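Local structure of zinc transport protein ZntB (Vibrio parahaemolyticus RIMD 2210633, 3CK6) at residues E[162-166]-E[236-240]; E[180-184]-E[226-230]; E[187-191]-E[219-223]; E[95-99]-E[110-115]; E[156-160]-E[229-233]. The protein probably acts as a zinc–proton symporter of the CorA metal ion transporter family, its cytoplasmic domain assembling into a funnel-shaped homopentamer. The protein carries 1 engineered substitution. All coordinates share one frame; numbering follows the deposited sequence.

Contact 1 (E[162-166]-E[236-240]); sequences EFDVN and FQDEI
F163 and F236 lie face to face in an offset stack that fastens the loop following helix 134-161 onto the long helix 209-246. Their planes are only 7° apart, with the ring centroids separated by 4.4 Å. The slip between the rings sets F163 CB above the middle of F236, 3.5 Å from the centroid of that ring, in a CH-pi contact almost along the ring normal. F236 reaches the loop because its CG stands anti to the backbone N (chi1 -170°). I240 CG1, one helical turn on, lies over the opposite face, toward its rim. At the ring edge, V165 N approaches F236 CE1 to 3.5 Å, while H173 and Y171 set their own rings steeply against F236. This is the dense half of the contact.

On either side of V165 in the chain the packing thins: D164, just before it, turns its CB away from the helix and is exposed, as is N166 just after. No hydrogen bond joins the two segments. The loop instead takes its shape from neighbours in sequence, D164 N bonding to T170 OG1 and V165 O to Y171 OH. E239 OE1 has a long, weak ion pair with K178 of a neighbouring subunit. V165 straddles the border between the two halves: its CG2 rests on the helix backbone 3.6 Å from E239 O, and its CG1 lies 3.2 Å from E239 OE2.

Contact 2 (E[180-184]-E[226-230]); sequences LISIK and IEFYL
L180 meets Y229 and L230 at the heart of an antiparallel helix pair, in which helix 173-199 runs back along helix 209-246. The axes of the two segments approach to 10.4 Å, with their directions 156° apart. L180 points toward its partner helix, and its two methyls fork around the first carbon of the tyrosine, the nearer being L180 CD1 at 3.7 Å from Y229 CB. The leucine and the tyrosine cross at about a right angle, and L180 CD2 also comes up to the edge of the phenol ring.

L230 fills the next place. Its CD2 lies 3.9 Å from L180 CB and equally close to I181 CG2, while its CD1 faces the aliphatic part of K184. On the other flank I226 divides its branches: I226 CG2 packs 4.0 Å from K184 CB, whereas CD1 runs out to I183, whose own far end turns off toward Y152 of helix 134-161.

K184 and E227 close the rim. The lysine is stretched out along its whole length, whereas the glutamate folds at chi2 (-63°), which swings its carboxylate back over the groove. K184 NZ meets E227 OE1 on the syn side, 18° out of the carboxylate plane, in a salt bridge modelled at 2.5 Å, a length short enough to be doubtful in detail. R188 adds a long, weak ion pair to the same oxygen. The tightest apolar meeting is also a perpendicular crossing, with I183 CG2 only 3.4 Å from I226 CD1.

Contact 3 (E[187-191]-E[219-223]); sequences IRPQQ and ITRIN
N223 spans to the facing helix with its amide, ND2 donating to I187 O over 3.0 Å in a nearly straight bond (170° at the hydrogen). The acceptor lies in the amide plane of N223, but the donor comes from above the carbonyl plane of I187, while Q191 N reaches that oxygen from the other face. A longer bond of 3.3 Å from N223 ND2 to I219 O, bent to 136°, ties the amide to its own helix and, with the first bond, helps to set its rotation. The oxygen of a bound water lies 3.0 Å from N223 OD1. R188 NH2 adds a weak bond to the same water.

The segments belong to an antiparallel helix pair, their axes 151° apart, and the 187-191 side is kinked at P189. Q191, extended with CG anti to the backbone N, lays its amide across T220, its CD 3.6 Å from T220 OG1; that hydroxyl is bonded to H216 O. Nearer the backbone, I219 presents CG1 to Q191 CB at 4.0 Å. The tip of the same isoleucine turns to the apolar side, where I219 CD1 sits 3.6 Å from I187 CG2.

Contact 4 (E[95-99]-E[110-115]); sequences MLSIR and TRKIPS
R99 and T110 face each other as an antiparallel hydrogen-bonded pair, R99 N donating to T110 O at 3.2 Å and nearly straight (163°). R99 O is gripped twice, by T110 N at 2.9 Å and by T110 OG1 at 3.1 Å. The threonine reaches it because OG1 sits between its own backbone N and carbonyl carbon (chi1 70°). Alongside, I98 CD1 packs 4.0 Å from R111 CB.

Past R111 the chains part and direct pairing ends. A water takes over, donating to S97 O and I113 O and accepting from K112 N at 2.9 Å. L96 then meets the departing chain with its CB 3.5 Å from I113 CD1 and its CD2 close to P114 O.

The next shell holds these groups in place. R99 NE donates to S97 OG at 3.1 Å in the guanidinium plane, and R99 NH1 binds the carbonyls of L60 and A62. R38 NH2 also bonds to S97 O, and E37 forms a salt bridge with R111. S115 OG caps I118 N of helix 116-126. The whole is the open end of the beta hairpin 96-103/106-111, inside the mixed seven-stranded sheet of the CorA-type cytoplasmic domain.

Contact 5 (E[156-160]-E[229-233]); sequences IEETL and YLGEV
The phenol ring of Y229 is met by three residues of segment 156-160, on helix 134-161, each at a slant to its plane. L160 CD2 bears on the root of the ring, 3.5 Å from Y229 CD1. I156 CG2 touches one flank, at 4.2 Å from Y229 CD2. At the far end E157 CB presses on the hydroxyl, 3.2 Å from Y229 OH. The second flat group, the carboxylate of E157, is turned 45° from the ring plane. Its chain leaves with CG anti to the backbone N (chi1 176°) and stays extended, so that it runs past the hydroxyl instead of stopping on it; E157 OE2 remains 3.6 Å from Y229 OH. No hydrogen bond crosses between the segments.

L160 is the central apolar side chain, and its two methyls serve different partners. While CD2 rests on the tyrosine and comes 3.7 Å from E232 OE2, CD1 leans the other way, to 4.1 Å from V233 CG2. The carboxylates of E157 and E232 lie on the same side of the tyrosine ring, yet their nearest oxygens, E157 OE1 and E232 OE2, keep 6.5 Å apart.

The helices run roughly parallel here, their axes 26° apart and 11.0 Å at the nearest, a spacing bridged by the large side chains. Helix 173-199, which connects the two in the chain, lies against both: L160 touches A176, and V233 touches Q177. E232 also packs on I181 of a neighbouring subunit, which places this edge of helix 209-246 at the subunit interface.

From the N terminus, contact 4 comes first, closing the short hairpin of strands 96-103 and 106-111 before any of the others opens. The rest all end on helix 209-246. Contact 5 joins that helix to helix 134-161 and contact 1 joins it to the following loop; their segments alternate along the chain, so the two cross. Contacts 2 and 3, both between helices 173-199 and 209-246, lie inside the loop closed by contact 1, with contact 3 nested within contact 2. Contacts 2 and 5 share Y229 and L230, binding three helices together. M95, from contact 4, touches I183 and I187, linking the sheet to this bundle.

Contact 1 (E[162-166]-E[236-240])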
# COMPACT_ATOMS: atom_id res chain seq x y z
N GLU E 162 2.69 11.76 30.63
CA GLU E 162 2.83 12.96 31.45
C GLU E 162 2.52 14.27 30.70
O GLU E 162 2.55 15.35 31.30
CB GLU E 162 4.20 13.01 32.14
CG GLU E 162 4.36 11.91 33.20
CD GLU E 162 5.73 11.88 33.87
OE1 GLU E 162 5.78 11.57 35.08
OE2 GLU E 162 6.75 12.15 33.19
N PHE E 163 2.20 14.17 29.40
CA PHE E 163 1.74 15.33 28.62
C PHE E 163 0.51 15.92 29.28
O PHE E 163 -0.48 15.23 29.49
CB PHE E 163 1.38 14.99 27.17
CG PHE E 163 2.56 14.67 26.29
CD1 PHE E 163 3.84 15.13 26.60
CD2 PHE E 163 2.37 13.94 25.11
CE1 PHE E 163 4.93 14.84 25.76
CE2 PHE E 163 3.45 13.64 24.27
CZ PHE E 163 4.73 14.09 24.60
N ASP E 164 0.60 17.21 29.60
CA ASP E 164 -0.53 17.94 30.16
C ASP E 164 -0.54 19.32 29.50
O ASP E 164 0.39 20.10 29.65
CB ASP E 164 -0.40 18.03 31.68
CG ASP E 164 -1.55 18.80 32.31
OD1 ASP E 164 -2.67 18.24 32.42
OD2 ASP E 164 -1.31 19.96 32.69
N VAL E 165 -1.61 19.57 28.74
CA VAL E 165 -1.72 20.76 27.89
C VAL E 165 -1.68 22.09 28.69
O VAL E 165 -1.30 23.14 28.16
CB VAL E 165 -2.97 20.65 26.96
CG1 VAL E 165 -4.28 20.68 27.76
CG2 VAL E 165 -2.95 21.73 25.88
N ASN E 166 -2.04 22.02 29.97
CA ASN E 166 -2.06 23.21 30.82
C ASN E 166 -0.77 23.43 31.62
O ASN E 166 -0.66 24.36 32.42
CB ASN E 166 -3.27 23.16 31.75
CG ASN E 166 -4.57 23.31 30.99
OD1 ASN E 166 -4.93 24.42 30.58
ND2 ASN E 166 -5.28 22.20 30.80
N PHE E 236 -1.24 15.46 20.84
CA PHE E 236 -0.85 16.45 21.83
C PHE E 236 -0.49 17.79 21.17
O PHE E 236 -0.74 18.84 21.75
CB PHE E 236 0.28 15.96 22.74
CG PHE E 236 0.55 16.87 23.92
CD1 PHE E 236 -0.48 17.18 24.82
CD2 PHE E 236 1.81 17.42 24.12
CE1 PHE E 236 -0.24 18.04 25.90
CE2 PHE E 236 2.06 18.27 25.21
CZ PHE E 236 1.04 18.58 26.09
N GLN E 237 0.06 17.74 19.96
CA GLN E 237 0.30 18.94 19.14
C GLN E 237 -1.00 19.66 18.77
O GLN E 237 -1.07 20.90 18.81
CB GLN E 237 1.13 18.60 17.90
CG GLN E 237 2.59 18.28 18.23
CD GLN E 237 3.41 17.83 17.03
OE1 GLN E 237 4.52 18.33 16.80
NE2 GLN E 237 2.87 16.88 16.26
N ASP E 238 -2.04 18.88 18.44
CA ASP E 238 -3.39 19.42 18.23
C ASP E 238 -3.98 20.01 19.52
O ASP E 238 -4.66 21.03 19.47
CB ASP E 238 -4.36 18.36 17.67
CG ASP E 238 -4.04 17.97 16.23
OD1 ASP E 238 -4.62 16.97 15.76
OD2 ASP E 238 -3.22 18.64 15.57
N GLU E 239 -3.73 19.35 20.65
CA GLU E 239 -4.17 19.83 21.97
C GLU E 239 -3.63 21.23 22.28
O GLU E 239 -4.38 22.13 22.65
CB GLU E 239 -3.74 18.86 23.07
CG GLU E 239 -4.87 18.13 23.75
CD GLU E 239 -4.43 17.44 25.03
OE1 GLU E 239 -3.75 16.40 24.95
OE2 GLU E 239 -4.80 17.93 26.12
N ILE E 240 -2.31 21.38 22.13
CA ILE E 240 -1.61 22.65 22.34
C ILE E 240 -2.13 23.75 21.42
O ILE E 240 -2.46 24.84 21.88
CB ILE E 240 -0.08 22.48 22.15
CG1 ILE E 240 0.49 21.61 23.26
CG2 ILE E 240 0.63 23.86 22.11
CD1 ILE E 240 1.89 21.08 22.97

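Contact 2 (E[180-184]-E[226-230])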
# COMPACT_ATOMS: atom_id res chain seq x y z
N LEU E 180 11.34 8.80 18.42
CA LEU E 180 10.50 7.81 17.73
C LEU E 180 10.84 7.69 16.25
O LEU E 180 11.00 6.57 15.79
CB LEU E 180 9.01 8.10 17.92
CG LEU E 180 8.42 7.90 19.33
CD1 LEU E 180 7.12 8.70 19.49
CD2 LEU E 180 8.18 6.40 19.57
N ILE E 181 10.96 8.79 15.51
CA ILE E 181 11.32 8.65 14.08
C ILE E 181 12.72 8.08 13.85
O ILE E 181 12.92 7.31 12.90
CB ILE E 181 11.05 9.89 13.19
CG1 ILE E 181 12.01 11.04 13.55
CG2 ILE E 181 9.55 10.28 13.27
CD1 ILE E 181 12.11 12.19 12.49
N SER E 182 13.66 8.42 14.75
CA SER E 182 15.01 7.84 14.73
C SER E 182 14.97 6.31 14.91
O SER E 182 15.67 5.61 14.18
CB SER E 182 15.91 8.48 15.79
OG SER E 182 16.02 9.89 15.61
N ILE E 183 14.16 5.82 15.86
CA ILE E 183 13.95 4.37 16.09
C ILE E 183 13.26 3.72 14.91
O ILE E 183 13.65 2.61 14.46
CB ILE E 183 13.03 4.06 17.35
CG1 ILE E 183 13.59 4.64 18.66
CG2 ILE E 183 12.79 2.58 17.54
CD1 ILE E 183 15.08 4.56 18.85
N LYS E 184 12.21 4.38 14.43
CA LYS E 184 11.36 3.81 13.38
C LYS E 184 12.16 3.54 12.10
O LYS E 184 11.94 2.54 11.42
CB LYS E 184 10.18 4.72 13.07
CG LYS E 184 9.38 4.27 11.84
CD LYS E 184 8.21 5.23 11.61
CE LYS E 184 7.45 4.85 10.33
NZ LYS E 184 6.13 5.55 10.28
N ILE E 226 5.21 2.01 18.26
CA ILE E 226 5.84 3.23 17.73
C ILE E 226 4.83 4.10 16.97
O ILE E 226 4.76 5.30 17.20
CB ILE E 226 7.09 2.91 16.87
CG1 ILE E 226 8.22 2.40 17.76
CG2 ILE E 226 7.57 4.17 16.07
CD1 ILE E 226 9.44 2.02 17.02
N GLU E 227 4.06 3.49 16.06
CA GLU E 227 3.06 4.23 15.29
C GLU E 227 2.00 4.82 16.17
O GLU E 227 1.53 5.94 15.94
CB GLU E 227 2.41 3.38 14.19
CG GLU E 227 3.35 2.97 13.11
CD GLU E 227 3.91 4.16 12.34
OE1 GLU E 227 5.14 4.19 12.13
OE2 GLU E 227 3.12 5.05 11.95
N PHE E 228 1.63 4.09 17.22
CA PHE E 228 0.68 4.58 18.18
C PHE E 228 1.24 5.78 18.93
O PHE E 228 0.55 6.80 19.08
CB PHE E 228 0.25 3.49 19.16
CG PHE E 228 -0.56 4.01 20.30
CD1 PHE E 228 -1.81 4.59 20.08
CD2 PHE E 228 -0.08 3.91 21.60
CE1 PHE E 228 -2.58 5.08 21.15
CE2 PHE E 228 -0.82 4.39 22.67
CZ PHE E 228 -2.08 5.00 22.45
N TYR E 229 2.48 5.67 19.41
CA TYR E 229 3.09 6.81 20.15
C TYR E 229 3.23 8.03 19.26
O TYR E 229 3.04 9.15 19.71
CB TYR E 229 4.45 6.44 20.74
CG TYR E 229 4.39 5.44 21.89
CD1 TYR E 229 3.21 5.23 22.62
CD2 TYR E 229 5.52 4.72 22.25
CE1 TYR E 229 3.16 4.31 23.68
CE2 TYR E 229 5.49 3.80 23.30
CZ TYR E 229 4.32 3.60 24.00
OH TYR E 229 4.32 2.68 25.03
N LEU E 230 3.58 7.82 17.99
CA LEU E 230 3.67 8.92 17.02
C LEU E 230 2.29 9.55 16.84
O LEU E 230 2.19 10.76 16.67
CB LEU E 230 4.22 8.44 15.70
CG LEU E 230 5.72 8.25 15.55
CD1 LEU E 230 5.95 7.47 14.27
CD2 LEU E 230 6.39 9.62 15.49

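Contact 3 (E[187-191]-E[219-223])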
# COMPACT_ATOMS: atom_id res chain seq x y z
N ILE E 187 13.69 0.17 12.88
CA ILE E 187 12.86 -0.88 13.43
C ILE E 187 11.87 -1.46 12.42
O ILE E 187 11.60 -2.65 12.43
CB ILE E 187 12.31 -0.48 14.81
CG1 ILE E 187 13.50 -0.48 15.77
CG2 ILE E 187 11.25 -1.46 15.28
CD1 ILE E 187 13.15 -0.18 17.20
N ARG E 188 11.40 -0.62 11.50
CA ARG E 188 10.63 -1.10 10.35
C ARG E 188 11.43 -2.14 9.50
O ARG E 188 10.98 -3.28 9.34
CB ARG E 188 10.12 0.09 9.52
CG ARG E 188 9.07 -0.25 8.48
CD ARG E 188 8.13 0.94 8.26
NE ARG E 188 6.72 0.53 8.31
CZ ARG E 188 5.96 0.55 9.40
NH1 ARG E 188 4.69 0.13 9.33
NH2 ARG E 188 6.44 0.96 10.58
N PRO E 189 12.64 -1.77 8.99
CA PRO E 189 13.49 -2.78 8.32
C PRO E 189 13.82 -4.04 9.14
O PRO E 189 13.94 -5.13 8.56
CB PRO E 189 14.81 -2.03 8.06
CG PRO E 189 14.46 -0.64 8.06
CD PRO E 189 13.27 -0.43 8.96
N GLN E 190 13.98 -3.89 10.46
CA GLN E 190 14.27 -5.02 11.35
C GLN E 190 13.16 -6.05 11.30
O GLN E 190 13.41 -7.26 11.32
CB GLN E 190 14.44 -4.54 12.79
CG GLN E 190 15.03 -5.57 13.78
CD GLN E 190 16.28 -5.01 14.46
OE1 GLN E 190 17.08 -4.35 13.81
NE2 GLN E 190 16.42 -5.23 15.78
N GLN E 191 11.92 -5.57 11.27
CA GLN E 191 10.77 -6.45 11.12
C GLN E 191 10.87 -7.28 9.84
O GLN E 191 10.65 -8.49 9.86
CB GLN E 191 9.46 -5.65 11.14
CG GLN E 191 8.20 -6.55 11.18
CD GLN E 191 6.92 -5.74 11.07
OE1 GLN E 191 6.75 -4.73 11.74
NE2 GLN E 191 6.03 -6.16 10.20
N ILE E 219 8.61 -7.99 17.29
CA ILE E 219 9.10 -6.81 16.52
C ILE E 219 7.92 -6.10 15.83
O ILE E 219 7.88 -4.89 15.80
CB ILE E 219 10.25 -7.14 15.53
CG1 ILE E 219 10.81 -5.86 14.86
CG2 ILE E 219 9.82 -8.13 14.48
CD1 ILE E 219 11.64 -5.01 15.80
N THR E 220 6.94 -6.88 15.35
CA THR E 220 5.73 -6.31 14.75
C THR E 220 4.98 -5.48 15.79
O THR E 220 4.62 -4.33 15.50
CB THR E 220 4.82 -7.42 14.19
OG1 THR E 220 5.56 -8.19 13.25
CG2 THR E 220 3.57 -6.84 13.50
N ARG E 221 4.80 -6.03 16.99
CA ARG E 221 4.20 -5.28 18.11
C ARG E 221 4.96 -3.97 18.38
O ARG E 221 4.33 -2.91 18.55
CB ARG E 221 4.12 -6.13 19.38
CG ARG E 221 3.72 -5.28 20.65
CD ARG E 221 3.66 -6.22 21.90
NE ARG E 221 4.94 -6.88 22.13
CZ ARG E 221 6.05 -6.28 22.57
NH1 ARG E 221 7.16 -6.98 22.72
NH2 ARG E 221 6.06 -4.97 22.84
N ILE E 222 6.29 -4.04 18.43
CA ILE E 222 7.12 -2.83 18.59
C ILE E 222 6.79 -1.76 17.55
O ILE E 222 6.53 -0.59 17.92
CB ILE E 222 8.64 -3.17 18.68
CG1 ILE E 222 8.91 -4.00 19.96
CG2 ILE E 222 9.52 -1.88 18.54
CD1 ILE E 222 10.33 -4.55 20.09
N ASN E 223 6.78 -2.14 16.27
CA ASN E 223 6.46 -1.21 15.18
C ASN E 223 5.07 -0.58 15.33
O ASN E 223 4.93 0.62 15.14
CB ASN E 223 6.58 -1.89 13.80
CG ASN E 223 7.99 -1.83 13.26
OD1 ASN E 223 8.47 -0.77 12.87
ND2 ASN E 223 8.69 -2.96 13.26
O HOH W 1 6.87 1.71 13.32

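Contact 4 (E[95-99]-E[110-115])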
# COMPACT_ATOMS: atom_id res chain seq x y z
N MSE E 95 20.93 4.19 17.20
CA MSE E 95 20.99 2.76 17.40
C MSE E 95 22.23 2.13 16.80
O MSE E 95 22.70 2.55 15.74
CB MSE E 95 19.75 2.10 16.81
CG MSE E 95 18.46 2.71 17.33
SE MSE E 95 16.95 1.67 16.69
CE MSE E 95 17.21 0.03 17.65
N LEU E 96 22.76 1.13 17.50
CA LEU E 96 23.93 0.36 17.09
C LEU E 96 23.60 -0.71 16.07
O LEU E 96 22.56 -1.37 16.17
CB LEU E 96 24.59 -0.30 18.31
CG LEU E 96 23.74 -1.05 19.34
CD1 LEU E 96 23.35 -2.48 18.93
CD2 LEU E 96 24.43 -1.05 20.72
N SER E 97 24.51 -0.91 15.13
CA SER E 97 24.36 -1.99 14.15
C SER E 97 25.16 -3.23 14.58
O SER E 97 26.37 -3.14 14.86
CB SER E 97 24.81 -1.52 12.77
OG SER E 97 24.63 -2.58 11.85
N ILE E 98 24.47 -4.37 14.63
CA ILE E 98 25.07 -5.67 14.91
C ILE E 98 25.00 -6.47 13.59
O ILE E 98 23.91 -6.67 13.03
CB ILE E 98 24.32 -6.43 16.03
CG1 ILE E 98 24.36 -5.70 17.38
CG2 ILE E 98 24.84 -7.92 16.13
CD1 ILE E 98 25.75 -5.36 17.88
N ARG E 99 26.15 -6.86 13.07
CA ARG E 99 26.17 -7.50 11.78
C ARG E 99 26.68 -8.93 11.92
O ARG E 99 27.78 -9.18 12.42
CB ARG E 99 26.96 -6.70 10.78
CG ARG E 99 26.55 -5.21 10.86
CD ARG E 99 27.16 -4.49 9.79
NE ARG E 99 27.00 -3.05 9.98
CZ ARG E 99 27.77 -2.15 9.39
NH1 ARG E 99 28.79 -2.55 8.62
NH2 ARG E 99 27.57 -0.86 9.62
N THR E 110 29.51 -9.08 14.72
CA THR E 110 30.43 -7.95 14.75
C THR E 110 29.71 -6.75 15.36
O THR E 110 28.50 -6.57 15.17
CB THR E 110 30.99 -7.55 13.34
OG1 THR E 110 29.96 -6.96 12.53
CG2 THR E 110 31.64 -8.74 12.61
N ARG E 111 30.46 -5.97 16.13
CA ARG E 111 29.90 -4.82 16.81
C ARG E 111 30.84 -3.62 16.67
O ARG E 111 32.03 -3.76 16.41
CB ARG E 111 29.68 -5.15 18.30
CG ARG E 111 30.98 -5.37 19.10
CD ARG E 111 31.01 -4.45 20.28
NE ARG E 111 32.28 -4.40 21.00
CZ ARG E 111 32.46 -4.90 22.22
NH1 ARG E 111 31.46 -5.52 22.85
NH2 ARG E 111 33.64 -4.80 22.82
N LYS E 112 30.27 -2.43 16.86
CA LYS E 112 31.07 -1.21 16.95
C LYS E 112 31.15 -0.82 18.42
O LYS E 112 32.22 -0.54 18.95
CB LYS E 112 30.43 -0.09 16.13
CG LYS E 112 31.13 1.30 16.32
CD LYS E 112 30.86 2.21 15.14
CE LYS E 112 29.63 3.09 15.37
NZ LYS E 112 29.56 4.20 14.35
N ILE E 113 30.01 -0.83 19.08
CA ILE E 113 29.92 -0.44 20.48
C ILE E 113 29.04 -1.47 21.17
O ILE E 113 28.16 -2.01 20.53
CB ILE E 113 29.27 0.95 20.60
CG1 ILE E 113 28.16 1.09 19.55
CG2 ILE E 113 30.31 2.00 20.37
CD1 ILE E 113 26.89 1.72 20.06
N PRO E 114 29.32 -1.77 22.46
CA PRO E 114 28.63 -2.86 23.15
C PRO E 114 27.10 -2.78 23.16
O PRO E 114 26.52 -1.69 23.22
CB PRO E 114 29.19 -2.77 24.57
CG PRO E 114 30.56 -2.18 24.38
CD PRO E 114 30.33 -1.14 23.32
N SER E 115 26.48 -3.95 23.03
CA SER E 115 25.03 -4.15 23.15
C SER E 115 24.77 -4.83 24.50
O SER E 115 25.40 -5.84 24.81
CB SER E 115 24.56 -5.02 21.98
OG SER E 115 23.46 -5.88 22.32
O HOH W 2 27.43 -2.42 17.41

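Contact 5 (E[156-160]-E[229-233])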
# COMPACT_ATOMS: atom_id res chain seq x y z
N ILE E 156 9.75 6.35 26.74
CA ILE E 156 9.03 7.29 25.87
C ILE E 156 7.56 7.36 26.29
O ILE E 156 6.98 8.45 26.40
CB ILE E 156 9.20 6.94 24.37
CG1 ILE E 156 10.65 7.23 23.94
CG2 ILE E 156 8.20 7.74 23.50
CD1 ILE E 156 11.08 6.63 22.61
N GLU E 157 6.98 6.19 26.57
CA GLU E 157 5.63 6.12 27.11
C GLU E 157 5.46 7.00 28.37
O GLU E 157 4.46 7.73 28.49
CB GLU E 157 5.23 4.67 27.40
CG GLU E 157 3.86 4.55 28.06
CD GLU E 157 3.45 3.11 28.27
OE1 GLU E 157 2.25 2.83 28.11
OE2 GLU E 157 4.33 2.27 28.59
N GLU E 158 6.43 6.95 29.28
CA GLU E 158 6.46 7.81 30.49
C GLU E 158 6.35 9.30 30.17
O GLU E 158 5.61 10.04 30.82
CB GLU E 158 7.77 7.62 31.26
CG GLU E 158 7.94 6.31 31.99
CD GLU E 158 8.63 6.50 33.34
OE1 GLU E 158 8.65 7.65 33.84
OE2 GLU E 158 9.14 5.49 33.89
N THR E 159 7.12 9.73 29.18
CA THR E 159 7.10 11.10 28.70
C THR E 159 5.69 11.44 28.22
O THR E 159 5.12 12.46 28.63
CB THR E 159 8.15 11.31 27.57
OG1 THR E 159 9.45 11.09 28.11
CG2 THR E 159 8.09 12.72 26.98
N LEU E 160 5.14 10.56 27.38
CA LEU E 160 3.82 10.74 26.76
C LEU E 160 2.68 10.81 27.77
O LEU E 160 1.87 11.75 27.74
CB LEU E 160 3.56 9.63 25.71
CG LEU E 160 3.97 9.87 24.24
CD1 LEU E 160 5.33 10.54 24.10
CD2 LEU E 160 3.94 8.57 23.43
N TYR E 229 2.48 5.67 19.41
CA TYR E 229 3.09 6.81 20.15
C TYR E 229 3.23 8.03 19.26
O TYR E 229 3.04 9.15 19.71
CB TYR E 229 4.45 6.44 20.74
CG TYR E 229 4.39 5.44 21.89
CD1 TYR E 229 3.21 5.23 22.62
CD2 TYR E 229 5.52 4.72 22.25
CE1 TYR E 229 3.16 4.31 23.68
CE2 TYR E 229 5.49 3.80 23.30
CZ TYR E 229 4.32 3.60 24.00
OH TYR E 229 4.32 2.68 25.03
N LEU E 230 3.58 7.82 17.99
CA LEU E 230 3.67 8.92 17.02
C LEU E 230 2.29 9.55 16.84
O LEU E 230 2.19 10.76 16.67
CB LEU E 230 4.22 8.44 15.70
CG LEU E 230 5.72 8.25 15.55
CD1 LEU E 230 5.95 7.47 14.27
CD2 LEU E 230 6.39 9.62 15.49
N GLY E 231 1.23 8.74 16.90
CA GLY E 231 -0.14 9.24 16.84
C GLY E 231 -0.53 10.05 18.06
O GLY E 231 -1.21 11.06 17.95
N GLU E 232 -0.07 9.62 19.24
CA GLU E 232 -0.24 10.40 20.47
C GLU E 232 0.53 11.73 20.47
O GLU E 232 0.07 12.69 21.08
CB GLU E 232 0.21 9.59 21.67
CG GLU E 232 -0.75 8.48 22.03
CD GLU E 232 -0.45 7.94 23.40
OE1 GLU E 232 -1.19 8.29 24.34
OE2 GLU E 232 0.53 7.17 23.54
N VAL E 233 1.70 11.78 19.84
CA VAL E 233 2.45 13.05 19.78
C VAL E 233 1.73 14.07 18.90
O VAL E 233 1.60 15.25 19.27
CB VAL E 233 3.91 12.86 19.32
CG1 VAL E 233 4.60 14.22 19.20
CG2 VAL E 233 4.68 11.98 20.29